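Local coordinates for protein type IV pilin structural subunit (Pseudomonas aeruginosa, PDB 3JYZ) that probably serves as the major structural subunit that polymerises into type IV pili, the retractable surface filaments of the bacterium, at residues C119-S123 and A136-Q142; G68-Y74 and N86-P92; V7-V11 and Q78-P82. All blocks are in the same frame, centred on the assembly; numbering follows the deposited sequence.

Interaction 1. Residues C119-S123 and A136-Q142; sequences CTSAS and AAGSVPQ
Thr-120 has its chi1 at 53°, which sets OG1 between the backbone N and the carbonyl carbon and directs it at Ala-136, whose O accepts the hydroxyl proton at 2.8 Å from OG1. A similar torsion in Ser-121 (chi1 63°) folds OG back over its own chain to accept from Ser-123 N at 3.1 Å, forming an ST turn just beyond strand 114-120. Both lie in the disulfide-bonded loop near the C-terminus of type IV pilins, closed here by Cys-119 and Cys-149. Irregular segment 136-142 is held beside the strand end by side-chain and backbone bonds, one weak, and by Thr-87 of the sheet. Gly-138 carries no side chain, and its CA comes to 3.8 Å from Thr-120 O; next to this, Gly-138 N makes a weak bond to Ser-121 O. The firmer backbone link runs from Ala-122 N to Val-140 O at 3.0 Å and is nearly straight (166° at the hydrogen). Ser-121 OG and Ser-123 OG also bond to the chain end, at Cys-149 O and the Arg-150 carboxylate respectively. Around Val-140 O the packing is close, with Ser-121 CB and Ala-122 CB each 3.3 Å from that oxygen.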
ATOM      1  N   CYS A 119      -3.592   4.048  -3.942  1.00  7.61           N
ATOM      2  CA  CYS A 119      -2.718   3.046  -4.538  1.00  7.24           C
ATOM      3  C   CYS A 119      -2.044   3.626  -5.764  1.00  7.23           C
ATOM      4  O   CYS A 119      -2.718   4.196  -6.624  1.00  8.24           O
ATOM      5  CB  CYS A 119      -3.501   1.803  -4.945  1.00  8.06           C
ATOM      6  SG  CYS A 119      -2.422   0.515  -5.659  1.00  8.61           S
ATOM      7  N   THR A 120      -0.712   3.515  -5.845  1.00  7.54           N
ATOM      8  CA  THR A 120       0.005   3.982  -6.985  1.00  8.84           C
ATOM      9  C   THR A 120       0.927   2.877  -7.604  1.00  9.94           C
ATOM     10  O   THR A 120       1.477   2.092  -6.922  1.00 11.54           O
ATOM     11  CB  THR A 120       0.850   5.239  -6.673  1.00  9.93           C
ATOM     12  OG1 THR A 120       1.668   4.967  -5.556  1.00 10.19           O
ATOM     13  CG2 THR A 120      -0.031   6.426  -6.382  1.00  9.63           C
ATOM     14  N   SER A 121       0.993   2.876  -8.907  1.00  8.58           N
ATOM     15  CA  SER A 121       1.864   2.011  -9.672  1.00  7.85           C
ATOM     16  C   SER A 121       2.898   2.930 -10.349  1.00  9.08           C
ATOM     17  O   SER A 121       3.199   3.946  -9.872  1.00 12.58           O
ATOM     18  CB  SER A 121       1.045   1.285 -10.735  1.00  7.40           C
ATOM     19  OG  SER A 121       0.510   2.207 -11.628  1.00  8.63           O
ATOM     20  N   ALA A 122       3.390   2.538 -11.494  1.00  9.35           N
ATOM     21  CA  ALA A 122       4.169   3.490 -12.250  1.00 10.47           C
ATOM     22  C   ALA A 122       3.392   4.791 -12.588  1.00 10.95           C
ATOM     23  O   ALA A 122       3.988   5.778 -12.917  1.00 13.40           O
ATOM     24  CB  ALA A 122       4.668   2.802 -13.544  1.00 10.61           C
ATOM     25  N   SER A 123       2.080   4.710 -12.546  1.00 10.10           N
ATOM     26  CA  SER A 123       1.241   5.894 -12.707  1.00 10.25           C
ATOM     27  C   SER A 123       0.318   6.094 -11.490  1.00  9.28           C
ATOM     28  O   SER A 123       0.141   5.243 -10.699  1.00  9.64           O
ATOM     29  CB  SER A 123       0.462   5.908 -14.003  1.00 12.27           C
ATOM     30  OG  SER A 123      -0.229   4.749 -14.184  1.00 13.58           O
ATOM     31  N   ALA A 136       4.354   8.430  -3.078  1.00 12.95           N
ATOM     32  CA  ALA A 136       5.492   7.872  -3.799  1.00 12.64           C
ATOM     33  C   ALA A 136       4.996   7.047  -4.985  1.00 12.51           C
ATOM     34  O   ALA A 136       3.849   6.597  -5.011  1.00 13.17           O
ATOM     35  CB  ALA A 136       6.337   7.014  -2.882  1.00 13.41           C
ATOM     36  N   ALA A 137       5.866   6.835  -5.963  1.00 12.07           N
ATOM     37  CA  ALA A 137       5.484   6.062  -7.133  1.00 12.18           C
ATOM     38  C   ALA A 137       5.830   4.589  -6.964  1.00 12.14           C
ATOM     39  O   ALA A 137       6.876   4.244  -6.420  1.00 13.25           O
ATOM     40  CB  ALA A 137       6.159   6.618  -8.376  1.00 12.72           C
ATOM     41  N   GLY A 138       4.939   3.720  -7.425  1.00 10.32           N
ATOM     42  CA  GLY A 138       5.255   2.310  -7.555  1.00  9.76           C
ATOM     43  C   GLY A 138       5.933   2.050  -8.893  1.00 10.61           C
ATOM     44  O   GLY A 138       6.395   2.991  -9.556  1.00 12.17           O
ATOM     45  N   SER A 139       5.973   0.784  -9.306  1.00  9.55           N
ATOM     46  CA  SER A 139       6.708   0.404 -10.516  1.00 10.26           C
ATOM     47  C   SER A 139       5.992  -0.584 -11.446  1.00  9.61           C
ATOM     48  O   SER A 139       6.449  -0.837 -12.556  1.00 10.58           O
ATOM     49  CB  SER A 139       8.116  -0.099 -10.151  1.00 10.67           C
ATOM     50  OG  SER A 139       8.061  -1.278  -9.372  1.00 12.03           O
ATOM     51  N   VAL A 140       4.874  -1.156 -11.012  1.00  8.16           N
ATOM     52  CA  VAL A 140       4.082  -1.978 -11.928  1.00  8.10           C
ATOM     53  C   VAL A 140       3.643  -1.105 -13.117  1.00  8.52           C
ATOM     54  O   VAL A 140       3.070  -0.034 -12.919  1.00  8.06           O
ATOM     55  CB  VAL A 140       2.841  -2.567 -11.214  1.00  7.47           C
ATOM     56  CG1 VAL A 140       1.873  -3.164 -12.216  1.00  8.52           C
ATOM     57  CG2 VAL A 140       3.264  -3.626 -10.174  1.00  8.14           C
ATOM     58  N   PRO A 141       3.927  -1.535 -14.361  1.00  8.09           N
ATOM     59  CA  PRO A 141       3.492  -0.713 -15.498  1.00  8.83           C
ATOM     60  C   PRO A 141       1.978  -0.572 -15.489  1.00  8.90           C
ATOM     61  O   PRO A 141       1.273  -1.516 -15.110  1.00  8.41           O
ATOM     62  CB  PRO A 141       3.941  -1.529 -16.717  1.00  9.15           C
ATOM     63  CG  PRO A 141       5.132  -2.331 -16.201  1.00  9.28           C
ATOM     64  CD  PRO A 141       4.746  -2.689 -14.783  1.00  8.46           C
ATOM     65  N   GLN A 142       1.479   0.589 -15.906  1.00  9.29           N
ATOM     66  CA  GLN A 142       0.061   0.881 -15.756  1.00 10.15           C
ATOM     67  C   GLN A 142      -0.841  -0.148 -16.439  1.00  8.95           C
ATOM     68  O   GLN A 142      -1.910  -0.462 -15.931  1.00  9.89           O
ATOM     69  CB  GLN A 142      -0.256   2.303 -16.238  1.00 11.30           C
ATOM     70  CG  GLN A 142      -0.083   2.454 -17.714  1.00 13.32           C
ATOM     71  CD  GLN A 142      -0.016   3.891 -18.189  1.00 16.04           C
ATOM     72  OE1 GLN A 142      -0.359   4.836 -17.469  1.00 16.94           O
ATOM     73  NE2 GLN A 142       0.424   4.062 -19.426  1.00 15.87           N
TER

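Interaction 2. Residues G68-Y74 and N86-P92; sequences GVITITY and NTLILSP
Ile-70, Ile-72, Leu-88 and Leu-90 form the apolar centre of this antiparallel strand pair, all on the same face of the pilin sheet. Ile-70 and Leu-90 meet through their CB atoms, whereas Ile-72 and Leu-90 meet farther out, where CD1 of one lies 4.0 Å from CD1 of the other. Beneath them the backbones exchange paired bonds: Ile-70 with Leu-90 and Ile-72 with Leu-88 each bond in both directions, with Leu-90 N 2.8 Å from Ile-70 O.

On the other face the contact is mixed. Ile-89 runs beside Thr-71, its CD1 3.5 Å from Thr-71 OG1, while its CG2 branch meets Val-69, just before strand 70-74 begins, in a tight contact with CG1 at 3.4 Å. Thr-73 and Thr-87 likewise lie side by side, pointing the same way.

The polar edge comes at Tyr-74 and Asn-86. Tyr-74 N donates to Asn-86 O at 2.8 Å, and the same oxygen lies in the plane of the Tyr-74 ring, at its edge, 3.2 Å from CD2. With chi1 at 66°, the Asn-86 amide turns back to the partner strand, and ND2 reaches Tyr-74 O at 3.0 Å, approaching in the carbonyl plane. A side-chain amide thus continues the backbone pairing. Farther along the ring, Leu-88 CD1 comes to 3.5 Å from Tyr-74 OH.

That hydroxyl bonds to Val-11 O of helix 4-28, which covers the Ile-Leu face through Val-11, Leu-15, Ala-18 and Ala-21. Within the sheet, strand 57-62 pairs with strand 70-74 along its other edge, and strand 114-120 flanks strand 87-95, completing the helix-on-sheet arrangement of the type IV pilin head.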
ATOM      1  N   GLY A  68       3.635   4.434   7.748  1.00  8.00           N
ATOM      2  CA  GLY A  68       2.424   3.679   7.459  1.00  8.69           C
ATOM      3  C   GLY A  68       2.265   3.345   5.981  1.00  8.22           C
ATOM      4  O   GLY A  68       1.328   2.633   5.596  1.00  8.80           O
ATOM      5  N   VAL A  69       3.178   3.840   5.147  1.00  7.57           N
ATOM      6  CA  VAL A  69       3.129   3.553   3.712  1.00  7.66           C
ATOM      7  C   VAL A  69       3.500   2.098   3.427  1.00  8.20           C
ATOM      8  O   VAL A  69       4.522   1.613   3.910  1.00  8.54           O
ATOM      9  CB  VAL A  69       4.041   4.494   2.914  1.00  7.21           C
ATOM     10  CG1 VAL A  69       4.109   4.056   1.438  1.00  7.83           C
ATOM     11  CG2 VAL A  69       3.540   5.931   3.022  1.00  8.65           C
ATOM     12  N   ILE A  70       2.671   1.405   2.648  1.00  7.75           N
ATOM     13  CA  ILE A  70       2.880  -0.010   2.365  1.00  7.74           C
ATOM     14  C   ILE A  70       3.425  -0.223   0.956  1.00  7.90           C
ATOM     15  O   ILE A  70       2.889   0.310  -0.011  1.00  8.69           O
ATOM     16  CB  ILE A  70       1.554  -0.796   2.488  1.00  7.88           C
ATOM     17  CG1 ILE A  70       1.045  -0.774   3.933  1.00  8.05           C
ATOM     18  CG2 ILE A  70       1.722  -2.241   1.998  1.00  8.25           C
ATOM     19  CD1 ILE A  70      -0.378  -1.290   4.112  1.00  9.14           C
ATOM     20  N   THR A  71       4.486  -1.012   0.838  1.00  6.68           N
ATOM     21  CA  THR A  71       4.987  -1.419  -0.471  1.00  7.32           C
ATOM     22  C   THR A  71       4.679  -2.888  -0.682  1.00  7.81           C
ATOM     23  O   THR A  71       5.056  -3.735   0.140  1.00  8.48           O
ATOM     24  CB  THR A  71       6.506  -1.213  -0.584  1.00  7.92           C
ATOM     25  OG1 THR A  71       6.804   0.169  -0.373  1.00  9.23           O
ATOM     26  CG2 THR A  71       7.013  -1.642  -1.959  1.00  7.88           C
ATOM     27  N   ILE A  72       3.977  -3.189  -1.768  1.00  7.39           N
ATOM     28  CA  ILE A  72       3.755  -4.569  -2.168  1.00  7.15           C
ATOM     29  C   ILE A  72       4.731  -4.883  -3.290  1.00  7.61           C
ATOM     30  O   ILE A  72       4.760  -4.185  -4.316  1.00  7.87           O
ATOM     31  CB  ILE A  72       2.349  -4.779  -2.701  1.00  7.54           C
ATOM     32  CG1 ILE A  72       1.312  -4.328  -1.675  1.00  8.85           C
ATOM     33  CG2 ILE A  72       2.147  -6.245  -3.085  1.00  8.97           C
ATOM     34  CD1 ILE A  72      -0.102  -4.319  -2.248  1.00 10.28           C
ATOM     35  N   THR A  73       5.539  -5.920  -3.083  1.00  7.90           N
ATOM     36  CA  THR A  73       6.490  -6.379  -4.084  1.00  8.72           C
ATOM     37  C   THR A  73       6.009  -7.713  -4.633  1.00  9.19           C
ATOM     38  O   THR A  73       5.757  -8.649  -3.880  1.00  9.53           O
ATOM     39  CB  THR A  73       7.893  -6.533  -3.466  1.00 10.18           C
ATOM     40  OG1 THR A  73       8.336  -5.263  -2.971  1.00 10.51           O
ATOM     41  CG2 THR A  73       8.891  -7.067  -4.507  1.00 10.55           C
ATOM     42  N   TYR A  74       5.869  -7.796  -5.953  1.00  9.45           N
ATOM     43  CA  TYR A  74       5.359  -9.000  -6.598  1.00  9.70           C
ATOM     44  C   TYR A  74       6.474  -9.906  -7.097  1.00 11.97           C
ATOM     45  O   TYR A  74       7.560  -9.432  -7.398  1.00 13.43           O
ATOM     46  CB  TYR A  74       4.470  -8.599  -7.775  1.00 10.74           C
ATOM     47  CG  TYR A  74       3.197  -7.967  -7.297  1.00  9.87           C
ATOM     48  CD1 TYR A  74       2.088  -8.741  -7.028  1.00 10.11           C
ATOM     49  CD2 TYR A  74       3.123  -6.600  -7.063  1.00 10.12           C
ATOM     50  CE1 TYR A  74       0.918  -8.178  -6.567  1.00 10.06           C
ATOM     51  CE2 TYR A  74       1.951  -6.022  -6.595  1.00 10.35           C
ATOM     52  CZ  TYR A  74       0.853  -6.821  -6.358  1.00  9.52           C
ATOM     53  OH  TYR A  74      -0.334  -6.290  -5.891  1.00  9.62           O
ATOM     54  N   ASN A  86       7.635  -4.188 -10.511  1.00 12.08           N
ATOM     55  CA  ASN A  86       6.909  -5.146  -9.690  1.00 11.17           C
ATOM     56  C   ASN A  86       6.385  -4.645  -8.353  1.00 11.48           C
ATOM     57  O   ASN A  86       6.046  -5.452  -7.480  1.00 12.77           O
ATOM     58  CB  ASN A  86       7.725  -6.436  -9.518  1.00 12.33           C
ATOM     59  CG  ASN A  86       8.996  -6.216  -8.731  1.00 13.93           C
ATOM     60  OD1 ASN A  86       9.536  -5.113  -8.708  1.00 15.64           O
ATOM     61  ND2 ASN A  86       9.478  -7.268  -8.066  1.00 13.33           N
ATOM     62  N   THR A  87       6.300  -3.330  -8.183  1.00  9.45           N
ATOM     63  CA  THR A  87       5.804  -2.814  -6.904  1.00  8.77           C
ATOM     64  C   THR A  87       4.592  -1.911  -7.036  1.00  8.54           C
ATOM     65  O   THR A  87       4.429  -1.185  -8.029  1.00  8.08           O
ATOM     66  CB  THR A  87       6.883  -2.045  -6.100  1.00 10.65           C
ATOM     67  OG1 THR A  87       7.192  -0.811  -6.760  1.00 11.06           O
ATOM     68  CG2 THR A  87       8.145  -2.882  -5.957  1.00 11.36           C
ATOM     69  N   LEU A  88       3.749  -1.986  -6.013  1.00  7.64           N
ATOM     70  CA  LEU A  88       2.685  -1.027  -5.791  1.00  7.98           C
ATOM     71  C   LEU A  88       2.905  -0.360  -4.436  1.00  8.53           C
ATOM     72  O   LEU A  88       3.443  -0.977  -3.511  1.00  9.26           O
ATOM     73  CB  LEU A  88       1.322  -1.721  -5.787  1.00  8.17           C
ATOM     74  CG  LEU A  88       0.830  -2.330  -7.092  1.00  8.03           C
ATOM     75  CD1 LEU A  88      -0.556  -2.955  -6.895  1.00  9.04           C
ATOM     76  CD2 LEU A  88       0.806  -1.267  -8.197  1.00  7.63           C
ATOM     77  N   ILE A  89       2.480   0.895  -4.327  1.00  8.04           N
ATOM     78  CA  ILE A  89       2.565   1.642  -3.083  1.00  8.14           C
ATOM     79  C   ILE A  89       1.154   1.976  -2.597  1.00  8.09           C
ATOM     80  O   ILE A  89       0.326   2.457  -3.374  1.00  8.34           O
ATOM     81  CB  ILE A  89       3.337   2.959  -3.266  1.00  9.88           C
ATOM     82  CG1 ILE A  89       4.686   2.721  -3.958  1.00 12.42           C
ATOM     83  CG2 ILE A  89       3.500   3.665  -1.917  1.00 11.08           C
ATOM     84  CD1 ILE A  89       5.610   1.823  -3.199  1.00 12.79           C
ATOM     85  N   LEU A  90       0.876   1.702  -1.327  1.00  7.69           N
ATOM     86  CA  LEU A  90      -0.385   2.094  -0.700  1.00  7.63           C
ATOM     87  C   LEU A  90      -0.073   3.154   0.355  1.00  7.69           C
ATOM     88  O   LEU A  90       0.631   2.879   1.324  1.00  7.84           O
ATOM     89  CB  LEU A  90      -1.086   0.899  -0.048  1.00  9.07           C
ATOM     90  CG  LEU A  90      -1.218  -0.373  -0.890  1.00 10.89           C
ATOM     91  CD1 LEU A  90      -1.980  -1.478  -0.144  1.00 11.61           C
ATOM     92  CD2 LEU A  90      -1.882  -0.100  -2.223  1.00 12.84           C
ATOM     93  N   SER A  91      -0.608   4.357   0.165  1.00  8.35           N
ATOM     94  CA  SER A  91      -0.286   5.497   1.023  1.00  8.63           C
ATOM     95  C   SER A  91      -1.530   5.915   1.804  1.00  9.18           C
ATOM     96  O   SER A  91      -2.565   6.212   1.205  1.00  8.86           O
ATOM     97  CB  SER A  91       0.209   6.665   0.165  1.00  8.97           C
ATOM     98  OG  SER A  91       1.373   6.309  -0.572  1.00 10.06           O
ATOM     99  N   PRO A  92      -1.444   5.925   3.143  1.00  8.80           N
ATOM    100  CA  PRO A  92      -2.608   6.249   3.983  1.00  8.89           C
ATOM    101  C   PRO A  92      -2.730   7.729   4.367  1.00  9.03           C
ATOM    102  O   PRO A  92      -1.729   8.429   4.550  1.00  8.73           O
ATOM    103  CB  PRO A  92      -2.373   5.420   5.250  1.00  8.18           C
ATOM    104  CG  PRO A  92      -0.881   5.253   5.327  1.00  9.33           C
ATOM    105  CD  PRO A  92      -0.303   5.421   3.931  1.00  9.44           C
TER

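Interaction 3. Residues V7-V11 and Q78-P82; sequences VRTRV and QVGLP. With SO4 (sulfate ion), chain B.
Val-7 and Val-11, one turn apart on helix 4-28, the part of the long pilin spine helix retained in this truncated construct, receive Val-79 from the end of the short helix 76-79. Val-79 CG1 lies across both, 3.9 Å from Val-7 CG1 and equally far from Val-11 CG2, crossing each side chain at about a right angle. Its position follows from chi1 at 177°, which places CG1 opposite the backbone N. Leu-81 adds a second apolar group, with CD2 3.7 Å from Val-7 CG1. Between them Gly-80, the first residue after the short helix, has a positive phi (109°), a turn that lets both Val-79 and Leu-81 reach the same helix.

Arg-10 supplies the polar side of the contact. Its extended chain passes the end of helix 76-79, with CD 3.8 Å from Val-79 O and NH1 3.2 Å from Gln-78 O, the guanidinium meeting both oxygens obliquely. Arg-8 leaves the helix on a different side: NE bonds to Glu-143 O, and NH1 donates from the guanidinium edge to O1 of a sulfate, probably from the crystallisation liquor, that also binds Arg-150.

Val-79 O is buried with no hydrogen-bonding partner, covered by Val-7 CG2 at 3.5 Å. The positive charge of Arg-10 beside these carbonyls at the helix C-terminus probably eases that cost; the clear contacts are apolar, so the attraction is probably mainly hydrophobic.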
ATOM      1  N   VAL A   7      -2.494 -10.839 -15.770  1.00 15.54           N
ATOM      2  CA  VAL A   7      -1.507 -10.176 -14.926  1.00 14.83           C
ATOM      3  C   VAL A   7      -2.186  -9.268 -13.889  1.00 14.41           C
ATOM      4  O   VAL A   7      -1.857  -9.320 -12.700  1.00 14.53           O
ATOM      5  CB  VAL A   7      -0.495  -9.371 -15.761  1.00 14.99           C
ATOM      6  CG1 VAL A   7       0.435  -8.589 -14.859  1.00 15.27           C
ATOM      7  CG2 VAL A   7       0.293 -10.299 -16.679  1.00 15.59           C
ATOM      8  N   ARG A   8      -3.142  -8.452 -14.330  1.00 13.35           N
ATOM      9  CA  ARG A   8      -3.874  -7.571 -13.417  1.00 13.42           C
ATOM     10  C   ARG A   8      -4.581  -8.335 -12.330  1.00 13.95           C
ATOM     11  O   ARG A   8      -4.695  -7.875 -11.191  1.00 13.93           O
ATOM     12  CB  ARG A   8      -4.941  -6.774 -14.161  1.00 13.75           C
ATOM     13  CG  ARG A   8      -4.406  -5.583 -14.876  1.00 12.08           C
ATOM     14  CD  ARG A   8      -5.512  -4.863 -15.617  1.00 10.26           C
ATOM     15  NE  ARG A   8      -4.949  -4.215 -16.786  1.00  9.56           N
ATOM     16  CZ  ARG A   8      -5.672  -3.588 -17.709  1.00  8.52           C
ATOM     17  NH1 ARG A   8      -7.001  -3.521 -17.599  1.00  8.33           N
ATOM     18  NH2 ARG A   8      -5.059  -3.036 -18.742  1.00  8.94           N
ATOM     19  N   THR A   9      -5.126  -9.493 -12.693  1.00 14.52           N
ATOM     20  CA  THR A   9      -5.879 -10.285 -11.749  1.00 16.97           C
ATOM     21  C   THR A   9      -4.923 -10.797 -10.669  1.00 15.87           C
ATOM     22  O   THR A   9      -5.271 -10.821  -9.490  1.00 16.11           O
ATOM     23  CB  THR A   9      -6.656 -11.411 -12.462  1.00 22.04           C
ATOM     24  OG1 THR A   9      -8.040 -11.039 -12.533  1.00 25.71           O
ATOM     25  CG2 THR A   9      -6.527 -12.704 -11.702  1.00 23.77           C
ATOM     26  N   ARG A  10      -3.718 -11.151 -11.056  1.00 14.50           N
ATOM     27  CA  ARG A  10      -2.720 -11.582 -10.085  1.00 14.90           C
ATOM     28  C   ARG A  10      -2.223 -10.422  -9.220  1.00 13.13           C
ATOM     29  O   ARG A  10      -2.009 -10.587  -8.020  1.00 13.20           O
ATOM     30  CB  ARG A  10      -1.575 -12.324 -10.780  1.00 17.10           C
ATOM     31  CG  ARG A  10      -2.053 -13.639 -11.382  1.00 18.66           C
ATOM     32  CD  ARG A  10      -1.042 -14.271 -12.316  1.00 19.85           C
ATOM     33  NE  ARG A  10      -1.615 -15.444 -12.968  1.00 21.40           N
ATOM     34  CZ  ARG A  10      -0.991 -16.169 -13.892  1.00 22.66           C
ATOM     35  NH1 ARG A  10       0.235 -15.852 -14.277  1.00 22.72           N
ATOM     36  NH2 ARG A  10      -1.604 -17.218 -14.429  1.00 23.33           N
ATOM     37  N   VAL A  11      -2.070  -9.245  -9.823  1.00 12.33           N
ATOM     38  CA  VAL A  11      -1.724  -8.045  -9.061  1.00 11.58           C
ATOM     39  C   VAL A  11      -2.835  -7.711  -8.053  1.00 11.64           C
ATOM     40  O   VAL A  11      -2.557  -7.331  -6.915  1.00 11.93           O
ATOM     41  CB  VAL A  11      -1.416  -6.845  -9.994  1.00 11.41           C
ATOM     42  CG1 VAL A  11      -1.214  -5.578  -9.181  1.00 11.30           C
ATOM     43  CG2 VAL A  11      -0.178  -7.136 -10.836  1.00 11.69           C
ATOM     44  N   GLN A  78       6.143 -14.961 -11.673  1.00 21.07           N
ATOM     45  CA  GLN A  78       4.914 -15.700 -11.415  1.00 21.61           C
ATOM     46  C   GLN A  78       3.703 -14.877 -11.850  1.00 22.25           C
ATOM     47  O   GLN A  78       2.666 -15.421 -12.237  1.00 23.72           O
ATOM     48  CB  GLN A  78       4.783 -16.080  -9.934  1.00 21.44           C
ATOM     49  CG  GLN A  78       5.957 -16.883  -9.357  1.00 21.20           C
ATOM     50  CD  GLN A  78       6.153 -18.235 -10.025  1.00 22.45           C
ATOM     51  OE1 GLN A  78       5.189 -18.952 -10.306  1.00 23.60           O
ATOM     52  NE2 GLN A  78       7.407 -18.593 -10.270  1.00 22.24           N
ATOM     53  N   VAL A  79       3.840 -13.558 -11.774  1.00 20.91           N
ATOM     54  CA  VAL A  79       2.747 -12.660 -12.105  1.00 20.11           C
ATOM     55  C   VAL A  79       2.726 -12.342 -13.596  1.00 21.75           C
ATOM     56  O   VAL A  79       1.654 -12.279 -14.201  1.00 22.97           O
ATOM     57  CB  VAL A  79       2.855 -11.350 -11.297  1.00 18.34           C
ATOM     58  CG1 VAL A  79       1.753 -10.384 -11.690  1.00 18.48           C
ATOM     59  CG2 VAL A  79       2.791 -11.650  -9.813  1.00 18.57           C
ATOM     60  N   GLY A  80       3.908 -12.153 -14.178  1.00 21.57           N
ATOM     61  CA  GLY A  80       4.030 -11.743 -15.570  1.00 21.25           C
ATOM     62  C   GLY A  80       4.519 -10.311 -15.740  1.00 21.68           C
ATOM     63  O   GLY A  80       4.162  -9.638 -16.709  1.00 22.50           O
ATOM     64  N   LEU A  81       5.345  -9.843 -14.808  1.00 21.48           N
ATOM     65  CA  LEU A  81       5.794  -8.456 -14.794  1.00 20.74           C
ATOM     66  C   LEU A  81       7.272  -8.320 -15.135  1.00 22.58           C
ATOM     67  O   LEU A  81       8.033  -9.279 -15.000  1.00 23.31           O
ATOM     68  CB  LEU A  81       5.571  -7.857 -13.405  1.00 18.80           C
ATOM     69  CG  LEU A  81       4.132  -7.770 -12.915  1.00 17.62           C
ATOM     70  CD1 LEU A  81       4.122  -7.563 -11.407  1.00 16.94           C
ATOM     71  CD2 LEU A  81       3.384  -6.650 -13.628  1.00 17.48           C
ATOM     72  N   PRO A  82       7.694  -7.120 -15.564  1.00 22.89           N
ATOM     73  CA  PRO A  82       9.123  -6.848 -15.745  1.00 23.74           C
ATOM     74  C   PRO A  82       9.867  -7.023 -14.422  1.00 24.28           C
ATOM     75  O   PRO A  82       9.285  -6.809 -13.351  1.00 23.29           O
ATOM     76  CB  PRO A  82       9.154  -5.379 -16.180  1.00 23.60           C
ATOM     77  CG  PRO A  82       7.806  -5.130 -16.769  1.00 23.32           C
ATOM     78  CD  PRO A  82       6.853  -5.984 -15.982  1.00 22.63           C
TER
HETATM   79  S   SO4 B 201      -9.608  -2.872 -14.737  0.50 11.62           S
HETATM   80  O1  SO4 B 201      -9.455  -4.204 -15.623  0.50 27.34           O
HETATM   81  O2  SO4 B 201     -10.742  -3.104 -13.945  0.50 31.22           O
HETATM   82  O3  SO4 B 201      -8.389  -2.746 -14.067  0.50 28.15           O
HETATM   83  O4  SO4 B 201      -9.858  -1.841 -15.731  0.50 13.68           O

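How the interactions relate
The three contacts join the helix, the sheet and the disulfide loop of one pilin head. Interaction 2 lies near the centre of the chain and joins the middle strands of the antiparallel sheet; interaction 1, about 9 Å away between centres, shares that sheet, because strand 114-120 neighbours strand 87-95. Interaction 3, its centre about 15 Å from that of interaction 2 and about 14 Å from that of interaction 1, lies near the start of helix 4-28 as modelled. Along the chain, segments of interactions 2 and 3 alternate, and interaction 1 follows both. The parts are coupled by a probable hydroxyl-hydroxyl hydrogen bond between Thr-87 and Ser-139 and by ring packing of Pro-82 on Pro-141.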